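Local coordinates for glycerate dehydrogenase/glyoxylate reductase (Thermus thermophilus, PDB 2CUK), which probably reduces glyoxylate and hydroxypyruvate with a nicotinamide cofactor, as a member of the D-isomer specific 2-hydroxyacid dehydrogenase family, at residues 50-56 against 77-81; 98-103 against 153-157; 2-8 against 22-28. All coordinates share one frame; numbering follows the deposited sequence.

Interaction 1: residues 50-56 against 77-81; sequences TVEDRID and DHVDL
Ile55 and His78 join their backbones through the shortest hydrogen bond across the contact, from Ile55 N to His78 O at 2.9 Å. Two residues on from His78 the bond is returned, Asp80 N giving to Ile55 O at 3.1 Å. Ile55 and Val79 thus form a single beta bridge between two loops. The His78 ring adds a third link: ND1 donates to Asp53 O at 3.2 Å, in the carbonyl plane but tilted 16° from the plane of the ring. Its CG sits between the backbone N and the carbonyl carbon (chi1 51°), a turn that brings ND1 to Asp53 O; that bond and the packing on both faces hold its rotation.

Both faces of this ring are covered. Val51 CA stands 3.8 Å from the ring centroid, only 2° off the normal, a CH-pi contact over the centre, while Val79 CG2 lies over the opposite face near the rim. Arg54, bent at chi2, brings its CD to 3.4 Å from His78 O, and the further bend at chi3 carries NH1 toward His78 CB. Alongside, Ile55 CB and Val79 CG2 pack at 3.9 Å, the two side chains pointing the same way.

The 50-53 end is folded as a type I turn in which Asp53 OD2 accepts from both the backbone N and OG1 of Thr50; the same oxygen also takes the hydroxyl of Thr6, and OD1 pairs with Arg7. Trp132 of the second subunit packs on Thr50 and Val51. Asp56 and Asp80 each N-cap the helix that follows, through Val59 N and Ala83 N. The whole is a bridge between two loops that follow neighbouring strands, 46-48 and 68-70, of the parallel sheet in the N-terminal part of this alpha/beta dehydrogenase.

Interaction 2: residues 98-103 against 153-157; sequences LTEATA and GRIGQ
Ile155 reaches from the first turn of helix 154-165 toward the start of helix 99-114. From CB the side chain forks: CG1, anti to the carbonyl carbon (chi1 -64°), passes Thr99, 4.0 Å from its CG2, while CG2 meets Thr102 CG2 at 4.0 Å. At the tip, CD1 lies 3.9 Å from Thr102 CG2 and 4.2 Å from Leu98 CD1. Behind it, Thr99 CG2 rests 3.6 Å from Arg154 O, and its OG1 is bonded to Gly96 O.

Thr102 turns its methyl to Ile155 and its hydroxyl back to its own helix, where OG1 donates to Leu98 O at 2.6 Å; the backbone N of Thr102 reaches that carbonyl oxygen from the opposite face. A glycine here, lacking both branches, would probably leave CD1 of Ile155 without its methyl neighbour and Leu98 O with one bond fewer.

Gly153 and Gly156 fit the GxGxxG pattern, consistent with the dinucleotide-binding turn after strand 146-150 of a Rossmann fold. Further along, Ala103 packs on Ala158 and Val159, Leu98 leans on Thr285 of helix 283-301, and Arg115 of the second subunit bonds Ala101 O.

Interaction 3: residues 2-8 against 22-28; sequences RVLVTRT and LEVEVHR
Arg2 and Glu25 bring two flat groups together, guanidinium and carboxylate planes 29° apart. Glu25 OE1 lies 3.2 Å from Arg2 NH1 but well out of the guanidinium plane, so the salt bridge rests on charge, with no N-H aimed at the oxygen; Arg2 NH2 donates to Arg40 O instead. At the edge of the His27 ring, near its plane, Thr6 O approaches CD2 at 3.4 Å, and NE2 is bonded to Phe31 O.

Between the strands, the backbones form four nearly straight hydrogen bonds: Val3 N to Glu23 O, Glu25 N to Val3 O (2.8 Å), Val5 N to Glu25 O, and His27 N to Val5 O (3.0 Å). Leu4 joins Arg2 and Glu25 on one face, its CD1 3.7 Å from Glu25 OE2. The other face carries valines, Val5 CG2 touching Val24 CG1 at 4.1 Å. Past the strands, a water accepts from Thr8 N and donates to His27 O (2.6 Å), while Thr8 OG1 bonds Glu135 of the second subunit.

Strands 2-5 and 23-26 run parallel, 21° apart, joined through helix 15-19: a beta-alpha-beta unit that sets 23-26 at the outer end of the five-stranded sheet within this chain.

Overall arrangement
Interactions 1 and 3 belong to the same parallel five-stranded sheet and touch through the carboxylate of Asp53. Interaction 3 joins two of its strands by regular backbone bonds at one end of the sheet, with its centre about 24 Å from that of the chain; interaction 1 ties loops beyond two inner strands and relies on a histidine as well as backbone. Interaction 2 lies nearer the middle of the chain, its centre about 10 Å from that of the chain, yet a smaller share of its touching residues is buried; it holds two helix starts by apolar contacts without a hydrogen bond across. All three are partly buried and reach the second subunit.

Interaction 1: residues 50-56 against 77-81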
loop_
_atom_site.group_PDB
_atom_site.type_symbol
_atom_site.label_atom_id
_atom_site.label_comp_id
_atom_site.label_asym_id
_atom_site.label_seq_id
_atom_site.Cartn_x
_atom_site.Cartn_y
_atom_site.Cartn_z
ATOM N N THR A 50 16.489 -22.194 -7.067
ATOM C CA THR A 50 15.347 -21.312 -6.844
ATOM C C THR A 50 14.096 -22.080 -7.260
ATOM O O THR A 50 14.192 -23.199 -7.769
ATOM C CB THR A 50 15.424 -20.016 -7.696
ATOM O OG1 THR A 50 15.378 -20.348 -9.089
ATOM C CG2 THR A 50 16.702 -19.248 -7.397
ATOM N N VAL A 51 12.927 -21.484 -7.040
ATOM C CA VAL A 51 11.667 -22.124 -7.404
ATOM C C VAL A 51 11.541 -22.346 -8.912
ATOM O O VAL A 51 10.702 -23.131 -9.357
ATOM C CB VAL A 51 10.451 -21.284 -6.932
ATOM C CG1 VAL A 51 10.404 -21.246 -5.409
ATOM C CG2 VAL A 51 10.537 -19.871 -7.498
ATOM N N GLU A 52 12.378 -21.664 -9.690
ATOM C CA GLU A 52 12.351 -21.781 -11.150
ATOM C C GLU A 52 13.208 -22.934 -11.678
ATOM O O GLU A 52 13.250 -23.172 -12.887
ATOM C CB GLU A 52 12.836 -20.476 -11.794
ATOM C CG GLU A 52 11.988 -19.250 -11.481
ATOM C CD GLU A 52 10.702 -19.197 -12.285
ATOM O OE1 GLU A 52 9.978 -20.214 -12.325
ATOM O OE2 GLU A 52 10.412 -18.131 -12.870
ATOM N N ASP A 53 13.892 -23.638 -10.781
ATOM C CA ASP A 53 14.753 -24.752 -11.177
ATOM C C ASP A 53 14.166 -26.088 -10.737
ATOM O O ASP A 53 13.931 -26.308 -9.548
ATOM C CB ASP A 53 16.143 -24.602 -10.555
ATOM C CG ASP A 53 16.765 -23.246 -10.825
ATOM O OD1 ASP A 53 17.041 -22.932 -12.003
ATOM O OD2 ASP A 53 16.980 -22.493 -9.849
ATOM N N ARG A 54 13.938 -26.980 -11.695
ATOM C CA ARG A 54 13.407 -28.296 -11.424
ATOM C C ARG A 54 14.530 -29.218 -10.989
ATOM O O ARG A 54 15.340 -29.672 -11.785
ATOM C CB ARG A 54 12.766 -28.826 -12.708
ATOM C CG ARG A 54 11.909 -30.068 -12.459
ATOM C CD ARG A 54 11.146 -29.985 -11.132
ATOM N NE ARG A 54 9.716 -30.226 -11.343
ATOM C CZ ARG A 54 8.878 -29.195 -11.131
ATOM N NH1 ARG A 54 9.353 -28.020 -10.758
ATOM N NH2 ARG A 54 7.564 -29.366 -11.296
ATOM N N ILE A 55 14.621 -29.521 -9.699
ATOM C CA ILE A 55 15.674 -30.392 -9.195
ATOM C C ILE A 55 15.128 -31.807 -9.013
ATOM O O ILE A 55 14.694 -32.185 -7.922
ATOM C CB ILE A 55 16.225 -29.868 -7.850
ATOM C CG1 ILE A 55 16.602 -28.387 -7.983
ATOM C CG2 ILE A 55 17.442 -30.676 -7.432
ATOM C CD1 ILE A 55 17.623 -28.092 -9.078
ATOM N N ASP A 56 15.148 -32.580 -10.096
ATOM C CA ASP A 56 14.649 -33.952 -10.080
ATOM C C ASP A 56 15.769 -34.984 -9.974
ATOM O O ASP A 56 16.938 -34.634 -9.802
ATOM C CB ASP A 56 13.822 -34.226 -11.341
ATOM C CG ASP A 56 14.552 -33.843 -12.615
ATOM O OD1 ASP A 56 15.800 -33.900 -12.633
ATOM O OD2 ASP A 56 13.874 -33.493 -13.603
ATOM N N ASP A 77 8.516 -27.660 -3.449
ATOM C CA ASP A 77 7.764 -28.518 -4.364
ATOM C C ASP A 77 8.487 -28.769 -5.684
ATOM O O ASP A 77 8.100 -29.649 -6.452
ATOM C CB ASP A 77 6.392 -27.907 -4.655
ATOM C CG ASP A 77 5.637 -27.541 -3.393
ATOM O OD1 ASP A 77 6.023 -26.549 -2.734
ATOM O OD2 ASP A 77 4.664 -28.249 -3.055
ATOM N N HIS A 78 9.534 -27.994 -5.945
ATOM C CA HIS A 78 10.297 -28.125 -7.183
ATOM C C HIS A 78 11.469 -29.090 -7.039
ATOM O O HIS A 78 12.259 -29.267 -7.970
ATOM C CB HIS A 78 10.815 -26.755 -7.613
ATOM C CG HIS A 78 11.533 -26.021 -6.526
ATOM N ND1 HIS A 78 12.896 -25.823 -6.533
ATOM C CD2 HIS A 78 11.078 -25.459 -5.381
ATOM C CE1 HIS A 78 13.250 -25.172 -5.440
ATOM N NE2 HIS A 78 12.166 -24.939 -4.724
ATOM N N VAL A 79 11.574 -29.710 -5.870
ATOM C CA VAL A 79 12.648 -30.653 -5.595
ATOM C C VAL A 79 12.099 -32.028 -5.225
ATOM O O VAL A 79 11.295 -32.155 -4.301
ATOM C CB VAL A 79 13.537 -30.149 -4.435
ATOM C CG1 VAL A 79 14.648 -31.154 -4.149
ATOM C CG2 VAL A 79 14.122 -28.784 -4.785
ATOM N N ASP A 80 12.524 -33.054 -5.956
ATOM C CA ASP A 80 12.086 -34.418 -5.669
ATOM C C ASP A 80 12.785 -34.809 -4.371
ATOM O O ASP A 80 13.923 -35.272 -4.389
ATOM C CB ASP A 80 12.511 -35.368 -6.792
ATOM C CG ASP A 80 11.947 -36.768 -6.617
ATOM O OD1 ASP A 80 11.858 -37.239 -5.465
ATOM O OD2 ASP A 80 11.604 -37.409 -7.635
ATOM N N LEU A 81 12.103 -34.609 -3.249
ATOM C CA LEU A 81 12.676 -34.903 -1.941
ATOM C C LEU A 81 13.047 -36.369 -1.739
ATOM O O LEU A 81 14.108 -36.674 -1.194
ATOM C CB LEU A 81 11.713 -34.457 -0.838
ATOM C CG LEU A 81 11.281 -32.985 -0.859
ATOM C CD1 LEU A 81 10.340 -32.719 0.305
ATOM C CD2 LEU A 81 12.499 -32.077 -0.779
#

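Interaction 2: residues 98-103 against 153-157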
loop_
_atom_site.group_PDB
_atom_site.type_symbol
_atom_site.label_atom_id
_atom_site.label_comp_id
_atom_site.label_asym_id
_atom_site.label_seq_id
_atom_site.Cartn_x
_atom_site.Cartn_y
_atom_site.Cartn_z
ATOM N N LEU A 98 10.799 -14.866 5.044
ATOM C CA LEU A 98 9.975 -14.021 4.178
ATOM C C LEU A 98 8.550 -13.752 4.654
ATOM O O LEU A 98 7.730 -13.233 3.894
ATOM C CB LEU A 98 9.937 -14.623 2.767
ATOM C CG LEU A 98 9.522 -16.093 2.625
ATOM C CD1 LEU A 98 8.075 -16.280 3.030
ATOM C CD2 LEU A 98 9.720 -16.534 1.178
ATOM N N THR A 99 8.261 -14.080 5.909
ATOM C CA THR A 99 6.920 -13.895 6.461
ATOM C C THR A 99 6.430 -12.446 6.456
ATOM O O THR A 99 5.410 -12.131 5.837
ATOM C CB THR A 99 6.843 -14.437 7.905
ATOM O OG1 THR A 99 7.243 -15.815 7.917
ATOM C CG2 THR A 99 5.427 -14.330 8.438
ATOM N N GLU A 100 7.157 -11.574 7.149
ATOM C CA GLU A 100 6.802 -10.162 7.245
ATOM C C GLU A 100 6.713 -9.463 5.897
ATOM O O GLU A 100 5.812 -8.652 5.666
ATOM C CB GLU A 100 7.816 -9.430 8.122
ATOM C CG GLU A 100 7.855 -9.927 9.556
ATOM C CD GLU A 100 6.521 -9.766 10.248
ATOM O OE1 GLU A 100 5.984 -8.637 10.240
ATOM O OE2 GLU A 100 6.009 -10.762 10.799
ATOM N N ALA A 101 7.658 -9.770 5.015
ATOM C CA ALA A 101 7.698 -9.164 3.687
ATOM C C ALA A 101 6.462 -9.540 2.870
ATOM O O ALA A 101 5.857 -8.696 2.207
ATOM C CB ALA A 101 8.969 -9.608 2.953
ATOM N N THR A 102 6.095 -10.814 2.920
ATOM C CA THR A 102 4.933 -11.301 2.186
ATOM C C THR A 102 3.661 -10.696 2.764
ATOM O O THR A 102 2.727 -10.368 2.027
ATOM C CB THR A 102 4.842 -12.830 2.264
ATOM O OG1 THR A 102 6.089 -13.389 1.840
ATOM C CG2 THR A 102 3.710 -13.357 1.366
ATOM N N ALA A 103 3.627 -10.557 4.087
ATOM C CA ALA A 103 2.473 -9.982 4.765
ATOM C C ALA A 103 2.351 -8.523 4.366
ATOM O O ALA A 103 1.247 -8.011 4.174
ATOM C CB ALA A 103 2.634 -10.098 6.285
ATOM N N GLY A 153 -1.209 -19.774 8.756
ATOM C CA GLY A 153 0.157 -20.054 9.154
ATOM C C GLY A 153 0.771 -18.750 9.628
ATOM O O GLY A 153 0.044 -17.830 10.005
ATOM N N ARG A 154 2.096 -18.647 9.595
ATOM C CA ARG A 154 2.767 -17.428 10.042
ATOM C C ARG A 154 2.395 -16.197 9.212
ATOM O O ARG A 154 2.153 -15.122 9.759
ATOM C CB ARG A 154 4.285 -17.623 10.030
ATOM C CG ARG A 154 4.784 -18.602 11.092
ATOM C CD ARG A 154 6.297 -18.751 11.058
ATOM N NE ARG A 154 6.770 -19.759 12.005
ATOM C CZ ARG A 154 6.708 -19.644 13.330
ATOM N NH1 ARG A 154 6.194 -18.555 13.887
ATOM N NH2 ARG A 154 7.154 -20.626 14.099
ATOM N N ILE A 155 2.347 -16.348 7.892
ATOM C CA ILE A 155 1.995 -15.219 7.037
ATOM C C ILE A 155 0.570 -14.759 7.327
ATOM O O ILE A 155 0.324 -13.572 7.523
ATOM C CB ILE A 155 2.152 -15.583 5.543
ATOM C CG1 ILE A 155 3.625 -15.875 5.249
ATOM C CG2 ILE A 155 1.661 -14.427 4.657
ATOM C CD1 ILE A 155 3.909 -16.314 3.834
ATOM N N GLY A 156 -0.367 -15.703 7.371
ATOM C CA GLY A 156 -1.749 -15.351 7.653
ATOM C C GLY A 156 -1.888 -14.616 8.974
ATOM O O GLY A 156 -2.660 -13.667 9.092
ATOM N N GLN A 157 -1.138 -15.055 9.978
ATOM C CA GLN A 157 -1.190 -14.418 11.285
ATOM C C GLN A 157 -0.575 -13.023 11.239
ATOM O O GLN A 157 -1.040 -12.115 11.922
ATOM C CB GLN A 157 -0.468 -15.286 12.318
ATOM C CG GLN A 157 -1.194 -16.597 12.614
ATOM C CD GLN A 157 -0.440 -17.481 13.586
ATOM O OE1 GLN A 157 -0.099 -17.060 14.694
ATOM N NE2 GLN A 157 -0.180 -18.716 13.175
#

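Interaction 3: residues 2-8 against 22-28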
loop_
_atom_site.group_PDB
_atom_site.type_symbol
_atom_site.label_atom_id
_atom_site.label_comp_id
_atom_site.label_asym_id
_atom_site.label_seq_id
_atom_site.Cartn_x
_atom_site.Cartn_y
_atom_site.Cartn_z
ATOM N N ARG A 2 33.130 -27.371 -5.419
ATOM C CA ARG A 2 32.435 -26.307 -6.126
ATOM C C ARG A 2 30.956 -26.270 -5.758
ATOM O O ARG A 2 30.326 -27.312 -5.561
ATOM C CB ARG A 2 32.593 -26.499 -7.637
ATOM C CG ARG A 2 31.946 -25.414 -8.486
ATOM C CD ARG A 2 32.350 -25.546 -9.950
ATOM N NE ARG A 2 31.878 -26.793 -10.546
ATOM C CZ ARG A 2 30.600 -27.075 -10.778
ATOM N NH1 ARG A 2 29.654 -26.198 -10.466
ATOM N NH2 ARG A 2 30.264 -28.238 -11.323
ATOM N N VAL A 3 30.414 -25.061 -5.658
ATOM C CA VAL A 3 29.007 -24.861 -5.330
ATOM C C VAL A 3 28.325 -24.129 -6.481
ATOM O O VAL A 3 28.852 -23.144 -7.000
ATOM C CB VAL A 3 28.839 -24.025 -4.036
ATOM C CG1 VAL A 3 27.359 -23.736 -3.786
ATOM C CG2 VAL A 3 29.432 -24.775 -2.853
ATOM N N LEU A 4 27.156 -24.618 -6.881
ATOM C CA LEU A 4 26.407 -24.003 -7.966
ATOM C C LEU A 4 25.172 -23.264 -7.454
ATOM O O LEU A 4 24.331 -23.841 -6.763
ATOM C CB LEU A 4 25.982 -25.059 -8.987
ATOM C CG LEU A 4 25.119 -24.562 -10.151
ATOM C CD1 LEU A 4 25.869 -23.490 -10.929
ATOM C CD2 LEU A 4 24.761 -25.724 -11.056
ATOM N N VAL A 5 25.086 -21.981 -7.792
ATOM C CA VAL A 5 23.960 -21.140 -7.407
ATOM C C VAL A 5 23.281 -20.804 -8.731
ATOM O O VAL A 5 23.863 -20.130 -9.582
ATOM C CB VAL A 5 24.437 -19.849 -6.710
ATOM C CG1 VAL A 5 23.245 -19.096 -6.135
ATOM C CG2 VAL A 5 25.437 -20.190 -5.613
ATOM N N THR A 6 22.053 -21.286 -8.898
ATOM C CA THR A 6 21.304 -21.100 -10.137
ATOM C C THR A 6 20.933 -19.676 -10.542
ATOM O O THR A 6 20.534 -19.449 -11.683
ATOM C CB THR A 6 20.024 -21.947 -10.124
ATOM O OG1 THR A 6 19.168 -21.505 -9.063
ATOM C CG2 THR A 6 20.373 -23.422 -9.915
ATOM N N ARG A 7 21.057 -18.724 -9.623
ATOM C CA ARG A 7 20.734 -17.329 -9.924
ATOM C C ARG A 7 21.597 -16.387 -9.093
ATOM O O ARG A 7 22.097 -16.766 -8.036
ATOM C CB ARG A 7 19.261 -17.034 -9.617
ATOM C CG ARG A 7 18.254 -17.815 -10.436
ATOM C CD ARG A 7 18.272 -17.425 -11.909
ATOM N NE ARG A 7 17.172 -18.065 -12.627
ATOM C CZ ARG A 7 17.027 -19.380 -12.758
ATOM N NH1 ARG A 7 17.923 -20.205 -12.227
ATOM N NH2 ARG A 7 15.975 -19.875 -13.396
ATOM N N THR A 8 21.767 -15.158 -9.571
ATOM C CA THR A 8 22.546 -14.174 -8.831
ATOM C C THR A 8 21.726 -13.761 -7.612
ATOM O O THR A 8 20.502 -13.631 -7.692
ATOM C CB THR A 8 22.849 -12.937 -9.687
ATOM O OG1 THR A 8 21.636 -12.454 -10.275
ATOM C CG2 THR A 8 23.836 -13.285 -10.791
ATOM N N LEU A 22 35.760 -22.442 -0.864
ATOM C CA LEU A 22 34.825 -23.057 -1.797
ATOM C C LEU A 22 34.756 -22.262 -3.095
ATOM O O LEU A 22 34.819 -21.035 -3.085
ATOM C CB LEU A 22 33.431 -23.133 -1.175
ATOM C CG LEU A 22 33.270 -24.033 0.050
ATOM C CD1 LEU A 22 31.912 -23.791 0.693
ATOM C CD2 LEU A 22 33.426 -25.487 -0.365
ATOM N N GLU A 23 34.635 -22.972 -4.209
ATOM C CA GLU A 23 34.519 -22.327 -5.493
ATOM C C GLU A 23 33.055 -22.099 -5.801
ATOM O O GLU A 23 32.264 -23.027 -5.914
ATOM C CB GLU A 23 35.136 -23.247 -6.547
ATOM C CG GLU A 23 36.498 -22.746 -7.029
ATOM C CD GLU A 23 36.583 -22.896 -8.531
ATOM O OE1 GLU A 23 36.086 -23.886 -9.050
ATOM O OE2 GLU A 23 37.151 -22.015 -9.174
ATOM N N VAL A 24 32.666 -20.833 -5.916
ATOM C CA VAL A 24 31.271 -20.488 -6.158
ATOM C C VAL A 24 30.956 -20.123 -7.605
ATOM O O VAL A 24 31.489 -19.152 -8.144
ATOM C CB VAL A 24 30.827 -19.309 -5.259
ATOM C CG1 VAL A 24 29.337 -19.041 -5.442
ATOM C CG2 VAL A 24 31.138 -19.617 -3.804
ATOM N N GLU A 25 30.089 -20.913 -8.231
ATOM C CA GLU A 25 29.637 -20.609 -9.579
ATOM C C GLU A 25 28.228 -20.029 -9.554
ATOM O O GLU A 25 27.261 -20.661 -9.145
ATOM C CB GLU A 25 29.654 -21.906 -10.389
ATOM C CG GLU A 25 29.504 -21.653 -11.890
ATOM C CD GLU A 25 29.542 -22.974 -12.629
ATOM O OE1 GLU A 25 30.457 -23.750 -12.395
ATOM O OE2 GLU A 25 28.644 -23.218 -13.433
ATOM N N VAL A 26 28.139 -18.759 -9.965
ATOM C CA VAL A 26 26.837 -18.116 -9.948
ATOM C C VAL A 26 26.345 -17.820 -11.369
ATOM O O VAL A 26 26.985 -17.134 -12.156
ATOM C CB VAL A 26 26.963 -16.825 -9.140
ATOM C CG1 VAL A 26 25.596 -16.163 -8.997
ATOM C CG2 VAL A 26 27.511 -17.139 -7.759
ATOM N N HIS A 27 25.181 -18.413 -11.690
ATOM C CA HIS A 27 24.626 -18.278 -13.030
ATOM C C HIS A 27 23.897 -16.944 -13.212
ATOM O O HIS A 27 23.003 -16.583 -12.456
ATOM C CB HIS A 27 23.644 -19.433 -13.227
ATOM C CG HIS A 27 22.992 -19.322 -14.578
ATOM N ND1 HIS A 27 23.628 -19.624 -15.734
ATOM C CD2 HIS A 27 21.691 -18.907 -14.879
ATOM C CE1 HIS A 27 22.732 -19.394 -16.711
ATOM N NE2 HIS A 27 21.563 -18.964 -16.228
ATOM N N ARG A 28 24.335 -16.184 -14.235
ATOM C CA ARG A 28 23.714 -14.887 -14.488
ATOM C C ARG A 28 22.555 -14.995 -15.487
ATOM O O ARG A 28 22.531 -15.847 -16.362
ATOM C CB ARG A 28 24.783 -13.945 -15.054
ATOM C CG ARG A 28 25.995 -13.800 -14.135
ATOM C CD ARG A 28 27.081 -12.927 -14.773
ATOM N NE ARG A 28 26.547 -11.602 -15.112
ATOM C CZ ARG A 28 27.060 -10.984 -16.193
ATOM N NH1 ARG A 28 28.000 -11.572 -16.912
ATOM N NH2 ARG A 28 26.619 -9.769 -16.529
HETATM O O HOH W 1 20.902 -14.982 -12.329
#